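Local atomic coordinates of anthranilate synthase component I (Streptococcus pneumoniae serotype 4, PDB entry 5KCK), a protein that belongs to the chorismate-binding enzyme family and carries the name of the large subunit, component one, of anthranilate synthase. Residues I314-Y328 with T341-T353. Residues are numbered along the deposited sequence; the frame is centred on the assembly and turned at random.
Sequences IGRISETTSVQVTKY and TSVVKGRLLPELT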
loop_
_atom_site.group_PDB
_atom_site.type_symbol
_atom_site.label_atom_id
_atom_site.label_comp_id
_atom_site.label_asym_id
_atom_site.label_seq_id
_atom_site.Cartn_x
_atom_site.Cartn_y
_atom_site.Cartn_z
ATOM N N ILE A 314 -23.664 11.828 -20.532
ATOM C CA ILE A 314 -23.269 13.024 -19.797
ATOM C C ILE A 314 -23.802 14.276 -20.489
ATOM O O ILE A 314 -24.285 15.209 -19.834
ATOM C CB ILE A 314 -21.736 13.041 -19.638
ATOM C CG1 ILE A 314 -21.308 11.928 -18.672
ATOM C CG2 ILE A 314 -21.229 14.411 -19.184
ATOM C CD1 ILE A 314 -19.800 11.824 -18.455
ATOM N N GLY A 315 -23.763 14.299 -21.823
ATOM C CA GLY A 315 -24.209 15.473 -22.557
ATOM C C GLY A 315 -25.677 15.795 -22.345
ATOM O O GLY A 315 -26.064 16.963 -22.360
ATOM N N ARG A 316 -26.508 14.771 -22.132
ATOM C CA ARG A 316 -27.933 14.996 -21.903
ATOM C C ARG A 316 -28.222 15.685 -20.572
ATOM O O ARG A 316 -29.291 16.279 -20.424
ATOM C CB ARG A 316 -28.703 13.673 -21.956
ATOM C CG ARG A 316 -28.746 13.022 -23.334
ATOM C CD ARG A 316 -29.860 11.968 -23.438
ATOM N NE ARG A 316 -29.880 11.019 -22.323
ATOM C CZ ARG A 316 -29.100 9.942 -22.241
ATOM N NH1 ARG A 316 -28.224 9.681 -23.205
ATOM N NH2 ARG A 316 -29.192 9.125 -21.198
ATOM N N ILE A 317 -27.309 15.631 -19.604
ATOM C CA ILE A 317 -27.567 16.185 -18.282
ATOM C C ILE A 317 -26.581 17.282 -17.913
ATOM O O ILE A 317 -26.493 17.659 -16.745
ATOM C CB ILE A 317 -27.564 15.087 -17.202
ATOM C CG1 ILE A 317 -26.199 14.402 -17.166
ATOM C CG2 ILE A 317 -28.689 14.074 -17.442
ATOM C CD1 ILE A 317 -26.017 13.457 -15.993
ATOM N N SER A 318 -25.826 17.802 -18.878
ATOM C CA SER A 318 -24.762 18.744 -18.572
ATOM C C SER A 318 -24.851 19.968 -19.474
ATOM O O SER A 318 -25.635 20.015 -20.426
ATOM C CB SER A 318 -23.381 18.087 -18.740
ATOM O OG SER A 318 -23.229 16.962 -17.895
ATOM N N GLU A 319 -24.044 20.981 -19.167
ATOM C CA GLU A 319 -23.795 22.003 -20.174
ATOM C C GLU A 319 -23.068 21.338 -21.332
ATOM O O GLU A 319 -22.013 20.723 -21.141
ATOM C CB GLU A 319 -22.983 23.167 -19.609
ATOM C CG GLU A 319 -23.133 24.468 -20.418
ATOM C CD GLU A 319 -22.329 24.478 -21.713
ATOM O OE1 GLU A 319 -21.090 24.612 -21.648
ATOM O OE2 GLU A 319 -22.934 24.351 -22.797
ATOM N N THR A 320 -23.655 21.434 -22.526
ATOM C CA THR A 320 -23.217 20.602 -23.649
ATOM C C THR A 320 -21.775 20.873 -24.066
ATOM O O THR A 320 -21.088 19.959 -24.534
ATOM C CB THR A 320 -24.153 20.783 -24.846
ATOM O OG1 THR A 320 -24.276 22.176 -25.159
ATOM C CG2 THR A 320 -25.524 20.189 -24.547
ATOM N N THR A 321 -21.284 22.091 -23.892
ATOM C CA THR A 321 -19.903 22.371 -24.264
ATOM C C THR A 321 -18.931 22.168 -23.109
ATOM O O THR A 321 -17.775 22.583 -23.209
ATOM C CB THR A 321 -19.772 23.789 -24.824
ATOM O OG1 THR A 321 -20.046 24.746 -23.791
ATOM C CG2 THR A 321 -20.750 23.985 -25.971
ATOM N N SER A 322 -19.372 21.537 -22.020
ATOM C CA SER A 322 -18.478 21.169 -20.932
ATOM C C SER A 322 -18.039 19.713 -20.998
ATOM O O SER A 322 -17.149 19.323 -20.239
ATOM C CB SER A 322 -19.143 21.431 -19.573
ATOM O OG SER A 322 -20.143 20.455 -19.307
ATOM N N VAL A 323 -18.639 18.909 -21.880
ATOM C CA VAL A 323 -18.261 17.504 -22.012
ATOM C C VAL A 323 -16.853 17.398 -22.584
ATOM O O VAL A 323 -16.553 17.956 -23.649
ATOM C CB VAL A 323 -19.268 16.750 -22.890
ATOM C CG1 VAL A 323 -18.863 15.290 -23.001
ATOM C CG2 VAL A 323 -20.671 16.875 -22.317
ATOM N N GLN A 324 -15.982 16.677 -21.876
ATOM C CA GLN A 324 -14.580 16.540 -22.254
ATOM C C GLN A 324 -14.161 15.088 -22.119
ATOM O O GLN A 324 -14.443 14.449 -21.103
ATOM C CB GLN A 324 -13.660 17.408 -21.382
ATOM C CG GLN A 324 -14.031 18.887 -21.282
ATOM C CD GLN A 324 -12.981 19.681 -20.513
ATOM O OE1 GLN A 324 -12.329 19.150 -19.620
ATOM N NE2 GLN A 324 -12.804 20.950 -20.871
ATOM N N VAL A 325 -13.485 14.576 -23.143
ATOM C CA VAL A 325 -12.795 13.295 -23.073
ATOM C C VAL A 325 -11.368 13.623 -22.652
ATOM O O VAL A 325 -10.573 14.112 -23.452
ATOM C CB VAL A 325 -12.850 12.545 -24.403
ATOM C CG1 VAL A 325 -12.108 11.213 -24.299
ATOM C CG2 VAL A 325 -14.298 12.325 -24.809
ATOM N N THR A 326 -11.059 13.401 -21.375
ATOM C CA THR A 326 -9.823 13.910 -20.788
ATOM C C THR A 326 -8.708 12.893 -20.820
ATOM O O THR A 326 -7.541 13.254 -20.631
ATOM C CB THR A 326 -10.043 14.334 -19.334
ATOM O OG1 THR A 326 -10.345 13.178 -18.543
ATOM C CG2 THR A 326 -11.196 15.338 -19.231
ATOM N N LYS A 327 -9.047 11.634 -21.040
ATOM C CA LYS A 327 -8.068 10.569 -21.162
ATOM C C LYS A 327 -8.698 9.602 -22.141
ATOM O O LYS A 327 -9.834 9.173 -21.919
ATOM C CB LYS A 327 -7.802 9.919 -19.803
ATOM C CG LYS A 327 -6.531 9.141 -19.715
ATOM C CD LYS A 327 -6.230 8.768 -18.269
ATOM C CE LYS A 327 -5.921 9.997 -17.425
ATOM N NZ LYS A 327 -5.395 9.619 -16.077
ATOM N N TYR A 328 -8.022 9.324 -23.254
ATOM C CA TYR A 328 -8.687 8.656 -24.364
ATOM C C TYR A 328 -7.938 7.403 -24.775
ATOM O O TYR A 328 -6.778 7.476 -25.194
ATOM C CB TYR A 328 -8.846 9.567 -25.581
ATOM C CG TYR A 328 -9.583 8.835 -26.672
ATOM C CD1 TYR A 328 -10.812 8.236 -26.399
ATOM C CD2 TYR A 328 -9.055 8.706 -27.949
ATOM C CE1 TYR A 328 -11.504 7.548 -27.358
ATOM C CE2 TYR A 328 -9.747 8.014 -28.930
ATOM C CZ TYR A 328 -10.975 7.437 -28.624
ATOM O OH TYR A 328 -11.696 6.739 -29.563
ATOM N N THR A 341 -9.038 2.036 -21.821
ATOM C CA THR A 341 -9.666 2.880 -20.811
ATOM C C THR A 341 -9.741 4.340 -21.251
ATOM O O THR A 341 -8.850 4.859 -21.934
ATOM C CB THR A 341 -8.919 2.788 -19.469
ATOM O OG1 THR A 341 -9.695 3.424 -18.449
ATOM C CG2 THR A 341 -7.574 3.478 -19.545
ATOM N N SER A 342 -10.817 5.005 -20.825
ATOM C CA SER A 342 -11.027 6.418 -21.113
ATOM C C SER A 342 -11.771 7.075 -19.956
ATOM O O SER A 342 -12.389 6.403 -19.122
ATOM C CB SER A 342 -11.814 6.624 -22.413
ATOM O OG SER A 342 -11.132 6.097 -23.535
ATOM N N VAL A 343 -11.733 8.407 -19.938
ATOM C CA VAL A 343 -12.427 9.215 -18.938
ATOM C C VAL A 343 -13.258 10.275 -19.656
ATOM O O VAL A 343 -12.744 11.005 -20.514
ATOM C CB VAL A 343 -11.436 9.867 -17.949
ATOM C CG1 VAL A 343 -12.163 10.744 -16.939
ATOM C CG2 VAL A 343 -10.616 8.791 -17.227
ATOM N N VAL A 344 -14.542 10.348 -19.316
ATOM C CA VAL A 344 -15.458 11.356 -19.837
ATOM C C VAL A 344 -16.018 12.137 -18.657
ATOM O O VAL A 344 -16.427 11.539 -17.654
ATOM C CB VAL A 344 -16.598 10.728 -20.656
ATOM C CG1 VAL A 344 -17.392 11.826 -21.388
ATOM C CG2 VAL A 344 -16.052 9.692 -21.631
ATOM N N LYS A 345 -16.038 13.465 -18.777
ATOM C CA LYS A 345 -16.501 14.341 -17.710
ATOM C C LYS A 345 -17.384 15.441 -18.282
ATOM O O LYS A 345 -17.195 15.882 -19.422
ATOM C CB LYS A 345 -15.333 14.992 -16.951
ATOM C CG LYS A 345 -14.506 14.031 -16.118
ATOM C CD LYS A 345 -13.249 14.708 -15.576
ATOM C CE LYS A 345 -12.527 13.811 -14.583
ATOM N NZ LYS A 345 -13.436 13.441 -13.437
ATOM N N GLY A 346 -18.332 15.898 -17.465
ATOM C CA GLY A 346 -19.122 17.070 -17.799
ATOM C C GLY A 346 -19.616 17.778 -16.554
ATOM O O GLY A 346 -19.606 17.222 -15.452
ATOM N N ARG A 347 -20.076 19.014 -16.747
ATOM C CA ARG A 347 -20.596 19.835 -15.656
ATOM C C ARG A 347 -22.115 19.674 -15.569
ATOM O O ARG A 347 -22.850 20.150 -16.436
ATOM C CB ARG A 347 -20.204 21.295 -15.859
ATOM C CG ARG A 347 -20.562 22.202 -14.694
ATOM C CD ARG A 347 -20.051 23.620 -14.930
ATOM N NE ARG A 347 -18.622 23.626 -15.252
ATOM C CZ ARG A 347 -17.647 23.559 -14.345
ATOM N NH1 ARG A 347 -17.944 23.479 -13.053
ATOM N NH2 ARG A 347 -16.375 23.564 -14.729
ATOM N N LEU A 348 -22.576 19.012 -14.516
ATOM C CA LEU A 348 -24.001 18.771 -14.308
ATOM C C LEU A 348 -24.802 20.073 -14.337
ATOM O O LEU A 348 -24.390 21.083 -13.766
ATOM C CB LEU A 348 -24.182 18.064 -12.963
ATOM C CG LEU A 348 -25.511 17.424 -12.596
ATOM C CD1 LEU A 348 -25.842 16.304 -13.568
ATOM C CD2 LEU A 348 -25.436 16.909 -11.168
ATOM N N LEU A 349 -25.946 20.048 -15.012
ATOM C CA LEU A 349 -26.781 21.238 -15.099
ATOM C C LEU A 349 -27.302 21.620 -13.714
ATOM O O LEU A 349 -27.551 20.748 -12.877
ATOM C CB LEU A 349 -27.953 21.013 -16.054
ATOM C CG LEU A 349 -27.592 20.916 -17.534
ATOM C CD1 LEU A 349 -28.718 20.297 -18.316
ATOM C CD2 LEU A 349 -27.246 22.292 -18.100
ATOM N N PRO A 350 -27.478 22.919 -13.453
ATOM C CA PRO A 350 -27.734 23.373 -12.072
ATOM C C PRO A 350 -29.032 22.857 -11.468
ATOM O O PRO A 350 -29.116 22.731 -10.241
ATOM C CB PRO A 350 -27.738 24.907 -12.196
ATOM C CG PRO A 350 -27.946 25.193 -13.669
ATOM C CD PRO A 350 -27.337 24.043 -14.404
ATOM N N GLU A 351 -30.030 22.519 -12.267
ATOM C CA GLU A 351 -31.272 22.012 -11.701
ATOM C C GLU A 351 -31.275 20.498 -11.505
ATOM O O GLU A 351 -32.250 19.966 -10.963
ATOM C CB GLU A 351 -32.461 22.432 -12.578
ATOM C CG GLU A 351 -32.536 21.767 -13.952
ATOM C CD GLU A 351 -31.630 22.412 -14.997
ATOM O OE1 GLU A 351 -30.816 23.289 -14.634
ATOM O OE2 GLU A 351 -31.740 22.033 -16.185
ATOM N N LEU A 352 -30.218 19.793 -11.903
ATOM C CA LEU A 352 -30.187 18.337 -11.826
ATOM C C LEU A 352 -29.293 17.879 -10.678
ATOM O O LEU A 352 -28.545 18.661 -10.085
ATOM C CB LEU A 352 -29.717 17.736 -13.155
ATOM C CG LEU A 352 -30.463 18.242 -14.396
ATOM C CD1 LEU A 352 -30.031 17.471 -15.637
ATOM C CD2 LEU A 352 -31.955 18.140 -14.201
ATOM N N THR A 353 -29.387 16.589 -10.353
ATOM C CA THR A 353 -28.676 16.012 -9.214
ATOM C C THR A 353 -28.009 14.704 -9.631
ATOM O O THR A 353 -28.090 14.275 -10.789
ATOM C CB THR A 353 -29.616 15.738 -8.033
ATOM O OG1 THR A 353 -30.436 14.615 -8.360
ATOM C CG2 THR A 353 -30.504 16.964 -7.722
#
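Gln324 and Lys345 form an antiparallel hydrogen-bonded pair, Gln324 N to Lys345 O at 2.9 Å with the reverse bond beside it; the N-to-C directions of strands 324-326 and 341-347 are 143° apart, antiparallel with a marked twist. The two belong to a beta hairpin at the edge of the large antiparallel sheet, strand 324-333 being outermost. Between Val325 and Lys327 the register slips by one residue, a beta bulge: Val343 O takes the N-H of Thr326, while Val343 N gives to Lys327 O. At the bulge Thr326 OG1 lies 3.4 Å from Val343 CG1, and Val343 CG2 meets CB of Lys327. Val325 and Val344 lie on the other face, toward helix 297-316. There Ile314, in the last turn of that helix, lays CD1 obliquely against Val344 CG1 at 3.8 Å. Ile314 CG2, anti to the backbone N, comes 3.7 Å from Gly346 CA, so this turn packs directly on the strand backbone where no side chain intervenes. Beyond the helix, Leu349 N donates to Ile317 O and Glu319 N to Arg347 O, which tie the connecting loop to the end of the strand. Ile317 packs on two leucines, its CD1 3.7 Å from Leu348 CD1 and its CB against Leu352 CD1; Ala357 and Ala360 of helix 354-361 also touch it. Leu349 curls over the backbone of Ser318. Ser318 OG turns back to Ile314 O, meeting it from above the carbonyl plane, opposite Ile317 N. Held between backbone N and carbonyl carbon (chi1 74°), Ser322 OG donates in plane to a lone pair of Glu319 O and accepts Arg347 N at 2.9 Å, a nearly straight bond of 169°.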